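Local coordinates for protein alpha-1,2-mannosyltransferase (Ktr4), putative (Neosartorya fumigata, PDB 7BOP) that belongs to the glycolipid 2-alpha-mannosyltransferase family of GT-A glycosyltransferases and holds guanosine-5'-diphosphate and a manganese ion in its pocket, at residues K88-T93 and V197-N202; D82-M87 and K116-E121; E29-K34 and F369-D374. One frame throughout, in Å; residues are numbered along the deposited sequence.

Contact 1: K88-T93 and V197-N202; sequences KDLERT and VQFFCN
D89 and T93, one turn apart on helix 80-98, lie beside F199 and N202, with the CA atoms of D89 and F199 5.4 Å apart and those of T93 and N202 4.2 Å apart, which shows that strand 198-199 and the loop after it follow the helix in the same direction. The carboxylate of D89 is the polar centre. Its CG is anti to the carbonyl carbon (chi1 -81°), which puts it beside the backbone N. OD2 accepts the backbone N-H of F199 at 3.1 Å between OD2 and N (153° at the hydrogen), the donor lying out of the carboxylate plane on the anti side. The other oxygen, OD1, forms a salt bridge with R92 NH1 at 3.1 Å, nearly in the plane of the guanidinium, so both oxygens have partners that restrain the group. A water also joins OD2 to Q198 OE1, while Q198 NE2 reaches N342. That residue lies on strand 341-343, the middle strand of a three-stranded antiparallel sheet of this GT-A protein in which 198-199 is an outer strand. Apart from these polar contacts, L90 CD1 sits over the centre of the F199 ring, 4.1 Å from its centroid and 4° off the normal, a CH-pi contact. Farther along, T93 OG1 donates to D89 O at 2.8 Å, meeting it from the opposite face to T93 N, and a water links OG1 to C201 O. C201 is tied by disulfide to C355. At the far end N202 CA makes a CA-H...O contact with T93 O at 3.4 Å, and another water joins N202 OD1 to R92 NE.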
loop_
_atom_site.group_PDB
_atom_site.type_symbol
_atom_site.label_atom_id
_atom_site.label_comp_id
_atom_site.label_asym_id
_atom_site.label_seq_id
_atom_site.Cartn_x
_atom_site.Cartn_y
_atom_site.Cartn_z
ATOM N N LYS A 88 11.249 13.721 6.794
ATOM C CA LYS A 88 12.602 14.161 6.434
ATOM C C LYS A 88 13.142 13.390 5.231
ATOM O O LYS A 88 13.726 13.979 4.328
ATOM C CB LYS A 88 13.578 14.025 7.607
ATOM C CG LYS A 88 13.414 15.101 8.671
ATOM C CD LYS A 88 14.362 14.855 9.842
ATOM C CE LYS A 88 14.186 15.894 10.944
ATOM N NZ LYS A 88 14.565 17.258 10.481
ATOM N N ASP A 89 12.933 12.075 5.225
ATOM C CA ASP A 89 13.397 11.236 4.116
ATOM C C ASP A 89 12.642 11.543 2.833
ATOM O O ASP A 89 13.253 11.680 1.770
ATOM C CB ASP A 89 13.227 9.742 4.438
ATOM C CG ASP A 89 14.348 9.169 5.309
ATOM O OD1 ASP A 89 15.267 9.894 5.747
ATOM O OD2 ASP A 89 14.314 7.941 5.523
ATOM N N LEU A 90 11.317 11.616 2.920
ATOM C CA LEU A 90 10.509 11.824 1.719
ATOM C C LEU A 90 10.739 13.218 1.131
ATOM O O LEU A 90 10.861 13.383 -0.093
ATOM C CB LEU A 90 9.025 11.548 1.983
ATOM C CG LEU A 90 8.125 11.502 0.737
ATOM C CD1 LEU A 90 8.766 10.738 -0.412
ATOM C CD2 LEU A 90 6.785 10.891 1.087
ATOM N N GLU A 91 10.856 14.206 2.013
ATOM C CA GLU A 91 11.205 15.566 1.596
ATOM C C GLU A 91 12.595 15.644 0.950
ATOM O O GLU A 91 12.734 16.166 -0.159
ATOM C CB GLU A 91 11.087 16.527 2.789
ATOM C CG GLU A 91 9.640 16.802 3.191
ATOM C CD GLU A 91 8.935 17.778 2.256
ATOM O OE1 GLU A 91 9.638 18.595 1.633
ATOM O OE2 GLU A 91 7.686 17.725 2.124
ATOM N N ARG A 92 13.611 15.087 1.610
ATOM C CA ARG A 92 14.978 15.127 1.090
ATOM C C ARG A 92 15.089 14.434 -0.263
ATOM O O ARG A 92 15.735 14.952 -1.178
ATOM C CB ARG A 92 15.964 14.471 2.070
ATOM C CG ARG A 92 17.428 14.622 1.667
ATOM C CD ARG A 92 18.370 13.820 2.557
ATOM N NE ARG A 92 18.156 12.372 2.425
ATOM C CZ ARG A 92 17.507 11.587 3.290
ATOM N NH1 ARG A 92 16.975 12.068 4.416
ATOM N NH2 ARG A 92 17.387 10.281 3.022
ATOM N N THR A 93 14.470 13.259 -0.386
ATOM C CA THR A 93 14.608 12.485 -1.608
ATOM C C THR A 93 13.727 12.953 -2.753
ATOM O O THR A 93 14.069 12.710 -3.907
ATOM C CB THR A 93 14.348 10.986 -1.375
ATOM O OG1 THR A 93 13.025 10.780 -0.877
ATOM C CG2 THR A 93 15.395 10.409 -0.421
ATOM N N VAL A 197 9.096 4.814 8.404
ATOM C CA VAL A 197 9.597 4.223 7.162
ATOM C C VAL A 197 10.758 5.054 6.661
ATOM O O VAL A 197 10.885 6.237 7.008
ATOM C CB VAL A 197 8.504 4.088 6.075
ATOM C CG1 VAL A 197 7.321 3.309 6.616
ATOM C CG2 VAL A 197 8.071 5.436 5.533
ATOM N N GLN A 198 11.603 4.438 5.843
ATOM C CA GLN A 198 12.729 5.141 5.237
ATOM C C GLN A 198 12.606 5.209 3.722
ATOM O O GLN A 198 12.102 4.284 3.078
ATOM C CB GLN A 198 14.054 4.470 5.594
ATOM C CG GLN A 198 14.248 4.150 7.068
ATOM C CD GLN A 198 15.639 3.607 7.335
ATOM O OE1 GLN A 198 16.601 4.361 7.359
ATOM N NE2 GLN A 198 15.757 2.293 7.495
ATOM N N PHE A 199 13.106 6.301 3.162
ATOM C CA PHE A 199 13.309 6.441 1.716
ATOM C C PHE A 199 14.788 6.670 1.480
ATOM O O PHE A 199 15.395 7.545 2.114
ATOM C CB PHE A 199 12.479 7.583 1.136
ATOM C CG PHE A 199 11.008 7.378 1.266
ATOM C CD1 PHE A 199 10.303 6.662 0.300
ATOM C CD2 PHE A 199 10.318 7.867 2.367
ATOM C CE1 PHE A 199 8.936 6.451 0.425
ATOM C CE2 PHE A 199 8.951 7.658 2.496
ATOM C CZ PHE A 199 8.258 6.955 1.518
ATOM N N PHE A 200 15.365 5.886 0.572
ATOM C CA PHE A 200 16.809 5.821 0.388
ATOM C C PHE A 200 17.354 6.509 -0.857
ATOM O O PHE A 200 18.556 6.730 -0.919
ATOM C CB PHE A 200 17.264 4.360 0.343
ATOM C CG PHE A 200 16.949 3.574 1.590
ATOM C CD1 PHE A 200 17.552 3.892 2.803
ATOM C CD2 PHE A 200 16.055 2.494 1.547
ATOM C CE1 PHE A 200 17.267 3.153 3.947
ATOM C CE2 PHE A 200 15.780 1.751 2.680
ATOM C CZ PHE A 200 16.384 2.080 3.886
ATOM N N CYS A 201 16.502 6.814 -1.847
ATOM C CA CYS A 201 16.959 7.230 -3.180
ATOM C C CYS A 201 16.345 8.536 -3.619
ATOM O O CYS A 201 15.139 8.728 -3.492
ATOM C CB CYS A 201 16.612 6.183 -4.246
ATOM S SG CYS A 201 17.093 4.505 -3.800
ATOM N N ASN A 202 17.170 9.422 -4.165
ATOM C CA ASN A 202 16.660 10.627 -4.813
ATOM C C ASN A 202 15.825 10.221 -6.008
ATOM O O ASN A 202 16.219 9.353 -6.781
ATOM C CB ASN A 202 17.795 11.552 -5.249
ATOM C CG ASN A 202 18.495 12.196 -4.067
ATOM O OD1 ASN A 202 17.890 12.421 -3.030
ATOM N ND2 ASN A 202 19.769 12.476 -4.214
HETATM O O HOH W 1 16.564 6.883 6.515
HETATM O O HOH W 2 12.838 7.491 8.642
HETATM O O HOH W 3 19.349 12.131 -0.509
HETATM O O HOH W 4 17.651 7.268 4.104
HETATM O O HOH W 5 12.154 8.755 -2.468
#

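Contact 2: D82-M87 and K116-E121; sequences DLISTM and KRTQAE
I84 meets R117, T118 and E121, and has the largest buried area of the contact. Its branches spread over three neighbours. CD1 points at the backbone of the other helix, 3.4 Å from R117 O; CG1 lies over a face of the R117 guanidinium, 3.8 Å from NH2; CG2 lies 3.6 Å from E121 OE2. With R117 and with E121 the isoleucine crosses at about a right angle. M87, one turn on, reaches across with its tip: chi3 of 72° bends the chain and places CE 3.3 Å from T118 O and 4.0 Å from E121 CB. Helices 80-98 and 112-119 are the helical links of two successive beta-alpha-beta units, joining the parallel strands 69-74, 102-106 and 126-130 of the GT-A core, and L83, M87 and T118 all touch F104 on the central one of these, which places both helices on one face of the sheet. There L83 CD2 meets T118 CG2 at 3.8 Å. E121, in the loop that follows helix 112-119, has its CG 3.8 Å from I84 CD1, and its OE1 has K88 as partner. R117 NH1 is paired with E81 of helix 80-98.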
loop_
_atom_site.group_PDB
_atom_site.type_symbol
_atom_site.label_atom_id
_atom_site.label_comp_id
_atom_site.label_asym_id
_atom_site.label_seq_id
_atom_site.Cartn_x
_atom_site.Cartn_y
_atom_site.Cartn_z
ATOM N N ASP A 82 8.334 9.474 14.918
ATOM C CA ASP A 82 8.548 8.545 13.799
ATOM C C ASP A 82 8.021 9.116 12.478
ATOM O O ASP A 82 8.636 8.902 11.431
ATOM C CB ASP A 82 7.905 7.190 14.090
ATOM C CG ASP A 82 8.651 6.398 15.166
ATOM O OD1 ASP A 82 9.846 6.640 15.393
ATOM O OD2 ASP A 82 8.037 5.506 15.770
ATOM N N LEU A 83 6.898 9.833 12.526
ATOM C CA LEU A 83 6.392 10.536 11.342
ATOM C C LEU A 83 7.408 11.564 10.838
ATOM O O LEU A 83 7.712 11.616 9.641
ATOM C CB LEU A 83 5.037 11.207 11.628
ATOM C CG LEU A 83 4.417 11.999 10.464
ATOM C CD1 LEU A 83 4.074 11.089 9.291
ATOM C CD2 LEU A 83 3.183 12.744 10.922
ATOM N N ILE A 84 7.959 12.362 11.749
ATOM C CA ILE A 84 8.969 13.371 11.385
ATOM C C ILE A 84 10.195 12.741 10.681
ATOM O O ILE A 84 10.658 13.277 9.677
ATOM C CB ILE A 84 9.423 14.215 12.616
ATOM C CG1 ILE A 84 8.264 15.047 13.208
ATOM C CG2 ILE A 84 10.610 15.112 12.276
ATOM C CD1 ILE A 84 7.585 16.023 12.279
ATOM N N SER A 85 10.714 11.621 11.191
ATOM C CA SER A 85 11.808 10.906 10.516
ATOM C C SER A 85 11.445 10.559 9.067
ATOM O O SER A 85 12.231 10.757 8.150
ATOM C CB SER A 85 12.151 9.612 11.255
ATOM O OG SER A 85 12.663 9.905 12.534
ATOM N N THR A 86 10.238 10.053 8.883
ATOM C CA THR A 86 9.747 9.703 7.561
ATOM C C THR A 86 9.618 10.912 6.634
ATOM O O THR A 86 10.044 10.861 5.485
ATOM C CB THR A 86 8.405 8.976 7.672
ATOM O OG1 THR A 86 8.614 7.752 8.395
ATOM C CG2 THR A 86 7.819 8.701 6.286
ATOM N N MET A 87 9.028 11.986 7.143
ATOM C CA MET A 87 8.887 13.232 6.384
ATOM C C MET A 87 10.243 13.751 5.912
ATOM O O MET A 87 10.379 14.151 4.760
ATOM C CB MET A 87 8.196 14.295 7.231
ATOM C CG MET A 87 6.723 14.055 7.474
ATOM S SD MET A 87 5.932 15.461 8.301
ATOM C CE MET A 87 5.911 16.664 6.979
ATOM N N LYS A 116 2.555 21.880 14.414
ATOM C CA LYS A 116 3.748 22.728 14.324
ATOM C C LYS A 116 4.966 21.941 13.832
ATOM O O LYS A 116 5.686 22.390 12.944
ATOM C CB LYS A 116 4.051 23.383 15.684
ATOM C CG LYS A 116 5.404 24.085 15.787
ATOM C CD LYS A 116 5.613 24.726 17.159
ATOM C CE LYS A 116 4.900 26.067 17.286
ATOM N NZ LYS A 116 5.484 27.122 16.404
ATOM N N ARG A 117 5.193 20.776 14.431
ATOM C CA ARG A 117 6.347 19.950 14.102
ATOM C C ARG A 117 6.296 19.428 12.654
ATOM O O ARG A 117 7.311 19.420 11.976
ATOM C CB ARG A 117 6.460 18.783 15.081
ATOM C CG ARG A 117 6.791 19.188 16.514
ATOM C CD ARG A 117 8.222 19.644 16.670
ATOM N NE ARG A 117 9.179 18.728 16.050
ATOM C CZ ARG A 117 9.531 17.534 16.530
ATOM N NH1 ARG A 117 9.006 17.047 17.658
ATOM N NH2 ARG A 117 10.417 16.809 15.857
ATOM N N THR A 118 5.117 19.012 12.192
ATOM C CA THR A 118 4.960 18.513 10.817
ATOM C C THR A 118 5.141 19.606 9.754
ATOM O O THR A 118 5.900 19.423 8.797
ATOM C CB THR A 118 3.610 17.783 10.613
ATOM O OG1 THR A 118 2.512 18.607 11.036
ATOM C CG2 THR A 118 3.593 16.476 11.389
ATOM N N GLN A 119 4.485 20.752 9.933
ATOM C CA GLN A 119 4.617 21.873 8.986
ATOM C C GLN A 119 6.054 22.409 8.920
ATOM O O GLN A 119 6.490 22.870 7.870
ATOM C CB GLN A 119 3.606 22.993 9.317
ATOM C CG GLN A 119 3.566 24.159 8.334
ATOM C CD GLN A 119 3.135 23.768 6.926
ATOM O OE1 GLN A 119 1.947 23.680 6.634
ATOM N NE2 GLN A 119 4.107 23.564 6.037
ATOM N N ALA A 120 6.801 22.296 10.019
ATOM C CA ALA A 120 8.221 22.668 10.056
ATOM C C ALA A 120 9.139 21.822 9.156
ATOM O O ALA A 120 10.240 22.253 8.829
ATOM C CB ALA A 120 8.732 22.633 11.496
ATOM N N GLU A 121 8.694 20.634 8.752
ATOM C CA GLU A 121 9.507 19.738 7.933
ATOM C C GLU A 121 9.264 19.841 6.428
ATOM O O GLU A 121 9.853 19.076 5.661
ATOM C CB GLU A 121 9.269 18.291 8.382
ATOM C CG GLU A 121 9.688 18.004 9.815
ATOM C CD GLU A 121 11.161 18.255 10.089
ATOM O OE1 GLU A 121 11.981 18.225 9.148
ATOM O OE2 GLU A 121 11.514 18.464 11.261
#

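Contact 3: E29-K34 and F369-D374; sequences EYNGMK and FLAKED
Y30 and D374 join strand 30-31, near the N terminus and hydrogen-bonded through N31 to S21 of strand 20-22, to the 3-10 segment 369-373 that leads toward helix 376-382; the contact thus brings a region near the start of the chain against one near its end. The tight part is centred on the tyrosine. Its phenol OH donates to D374 O at a short 2.5 Å. K372 O also lies at the ring edge, in its plane, 3.3 Å from Y30 CE2. Two carbonyl oxygens therefore line this edge, while one face of the ring has the backbone N of G32 over its centre. At G32 the chain turns a corner with phi 93° and psi -166°, a conformation suited to glycine, and its CA comes within 3.4 Å of A371 O. Beside it, A371 CB points at the strand and touches N31 O at 3.6 Å.

Toward E29 the fit is looser. K372, whose CB still rests against the Y30 backbone, carries its chain away from the strand: bends at chi3 and chi4 bring NZ back to F369 O at 3.2 Å, in the carbonyl plane on a lone pair. E29, exposed and poorly ordered, keeps OE2 6.4 Å from K372 NZ, too far for a salt bridge. At the other end M33 CE packs against D374 OD2, an oxygen that also pairs with R376. There a single water bridges the segments, accepting from M33 N at 2.8 Å and donating to D374 OD2 at 2.6 Å.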
loop_
_atom_site.group_PDB
_atom_site.type_symbol
_atom_site.label_atom_id
_atom_site.label_comp_id
_atom_site.label_asym_id
_atom_site.label_seq_id
_atom_site.Cartn_x
_atom_site.Cartn_y
_atom_site.Cartn_z
ATOM N N GLU A 29 11.465 -26.350 0.064
ATOM C CA GLU A 29 11.356 -25.142 0.878
ATOM C C GLU A 29 11.692 -23.889 0.058
ATOM O O GLU A 29 12.852 -23.668 -0.283
ATOM C CB GLU A 29 12.309 -25.203 2.080
ATOM C CG GLU A 29 12.222 -26.449 2.947
ATOM C CD GLU A 29 13.193 -26.397 4.124
ATOM O OE1 GLU A 29 14.070 -27.285 4.227
ATOM O OE2 GLU A 29 13.086 -25.456 4.944
ATOM N N TYR A 30 10.681 -23.077 -0.251
ATOM C CA TYR A 30 10.897 -21.771 -0.896
ATOM C C TYR A 30 11.733 -20.878 0.017
ATOM O O TYR A 30 11.480 -20.817 1.220
ATOM C CB TYR A 30 9.551 -21.094 -1.222
ATOM C CG TYR A 30 9.675 -19.666 -1.715
ATOM C CD1 TYR A 30 10.335 -19.376 -2.904
ATOM C CD2 TYR A 30 9.134 -18.605 -0.987
ATOM C CE1 TYR A 30 10.452 -18.071 -3.361
ATOM C CE2 TYR A 30 9.250 -17.299 -1.427
ATOM C CZ TYR A 30 9.899 -17.030 -2.611
ATOM O OH TYR A 30 10.019 -15.734 -3.038
ATOM N N ASN A 31 12.714 -20.185 -0.560
ATOM C CA ASN A 31 13.689 -19.404 0.215
ATOM C C ASN A 31 13.947 -17.993 -0.348
ATOM O O ASN A 31 15.015 -17.424 -0.144
ATOM C CB ASN A 31 15.006 -20.193 0.290
ATOM C CG ASN A 31 15.935 -19.695 1.387
ATOM O OD1 ASN A 31 15.489 -19.184 2.417
ATOM N ND2 ASN A 31 17.241 -19.839 1.169
ATOM N N GLY A 32 12.957 -17.420 -1.021
ATOM C CA GLY A 32 13.081 -16.081 -1.594
ATOM C C GLY A 32 13.546 -16.087 -3.040
ATOM O O GLY A 32 13.542 -17.130 -3.709
ATOM N N MET A 33 13.958 -14.920 -3.526
ATOM C CA MET A 33 14.340 -14.789 -4.928
ATOM C C MET A 33 15.756 -15.286 -5.175
ATOM O O MET A 33 16.618 -15.123 -4.320
ATOM C CB MET A 33 14.208 -13.351 -5.401
ATOM C CG MET A 33 13.964 -13.302 -6.891
ATOM S SD MET A 33 13.367 -11.733 -7.461
ATOM C CE MET A 33 11.853 -11.450 -6.597
ATOM N N LYS A 34 15.966 -15.913 -6.332
ATOM C CA LYS A 34 17.289 -16.405 -6.745
ATOM C C LYS A 34 18.201 -15.239 -7.081
ATOM O O LYS A 34 19.269 -15.094 -6.495
ATOM C CB LYS A 34 17.197 -17.322 -7.978
ATOM C CG LYS A 34 16.892 -18.782 -7.684
ATOM C CD LYS A 34 16.468 -19.555 -8.933
ATOM C CE LYS A 34 17.567 -19.654 -9.986
ATOM N NZ LYS A 34 17.020 -20.188 -11.261
ATOM N N PHE A 369 14.592 -16.879 8.277
ATOM C CA PHE A 369 13.261 -17.373 7.909
ATOM C C PHE A 369 12.374 -16.284 7.280
ATOM O O PHE A 369 11.360 -16.609 6.675
ATOM C CB PHE A 369 12.540 -18.082 9.075
ATOM C CG PHE A 369 12.174 -17.187 10.232
ATOM C CD1 PHE A 369 11.122 -16.278 10.137
ATOM C CD2 PHE A 369 12.846 -17.295 11.447
ATOM C CE1 PHE A 369 10.773 -15.468 11.207
ATOM C CE2 PHE A 369 12.495 -16.496 12.528
ATOM C CZ PHE A 369 11.460 -15.577 12.405
ATOM N N LEU A 370 12.752 -15.012 7.422
ATOM C CA LEU A 370 12.047 -13.925 6.733
ATOM C C LEU A 370 12.166 -13.936 5.200
ATOM O O LEU A 370 11.310 -13.354 4.523
ATOM C CB LEU A 370 12.503 -12.579 7.268
ATOM C CG LEU A 370 12.170 -12.280 8.727
ATOM C CD1 LEU A 370 12.725 -10.911 9.089
ATOM C CD2 LEU A 370 10.677 -12.340 8.994
ATOM N N ALA A 371 13.201 -14.587 4.652
ATOM C CA ALA A 371 13.438 -14.607 3.202
ATOM C C ALA A 371 12.247 -15.121 2.392
ATOM O O ALA A 371 11.971 -14.617 1.302
ATOM C CB ALA A 371 14.680 -15.432 2.871
ATOM N N LYS A 372 11.536 -16.109 2.933
ATOM C CA LYS A 372 10.400 -16.723 2.224
ATOM C C LYS A 372 9.133 -15.856 2.127
ATOM O O LYS A 372 8.158 -16.266 1.506
ATOM C CB LYS A 372 10.054 -18.082 2.849
ATOM C CG LYS A 372 9.479 -18.038 4.247
ATOM C CD LYS A 372 9.081 -19.429 4.736
ATOM C CE LYS A 372 10.273 -20.225 5.242
ATOM N NZ LYS A 372 10.717 -19.741 6.581
ATOM N N GLU A 373 9.136 -14.685 2.758
ATOM C CA GLU A 373 7.993 -13.791 2.714
ATOM C C GLU A 373 7.910 -12.956 1.435
ATOM O O GLU A 373 6.883 -12.324 1.196
ATOM C CB GLU A 373 7.970 -12.886 3.954
ATOM C CG GLU A 373 7.895 -13.632 5.287
ATOM C CD GLU A 373 6.778 -14.656 5.355
ATOM O OE1 GLU A 373 5.675 -14.401 4.846
ATOM O OE2 GLU A 373 6.995 -15.739 5.904
ATOM N N ASP A 374 8.951 -12.988 0.602
ATOM C CA ASP A 374 8.967 -12.248 -0.660
ATOM C C ASP A 374 8.109 -12.991 -1.682
ATOM O O ASP A 374 8.381 -14.150 -1.992
ATOM C CB ASP A 374 10.413 -12.127 -1.159
ATOM C CG ASP A 374 10.566 -11.266 -2.406
ATOM O OD1 ASP A 374 9.625 -10.558 -2.835
ATOM O OD2 ASP A 374 11.676 -11.286 -2.966
HETATM O O HOH W 6 13.945 -12.445 -2.252
#

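Contacts 1 and 2 share helix 80-98, and their centres lie about 12 Å apart. They touch directly: K88 NZ forms a salt bridge with E121 OE1 at 3.1 Å, and T86 OG1 probably bonds V197 N at 3.0 Å. Both approach the ligand site. The side chain of V197 in contact 1 is about 6 Å from the manganese ion, and that of L83 in contact 2 about 7 Å from guanosine-5'-diphosphate; V197 also touches H343, which with E194 binds the metal. Contact 3 stands apart, its centre about 27 Å from that of contact 1 and about 35 Å from that of contact 2. Along the sequence, its two segments enclose all four of the others.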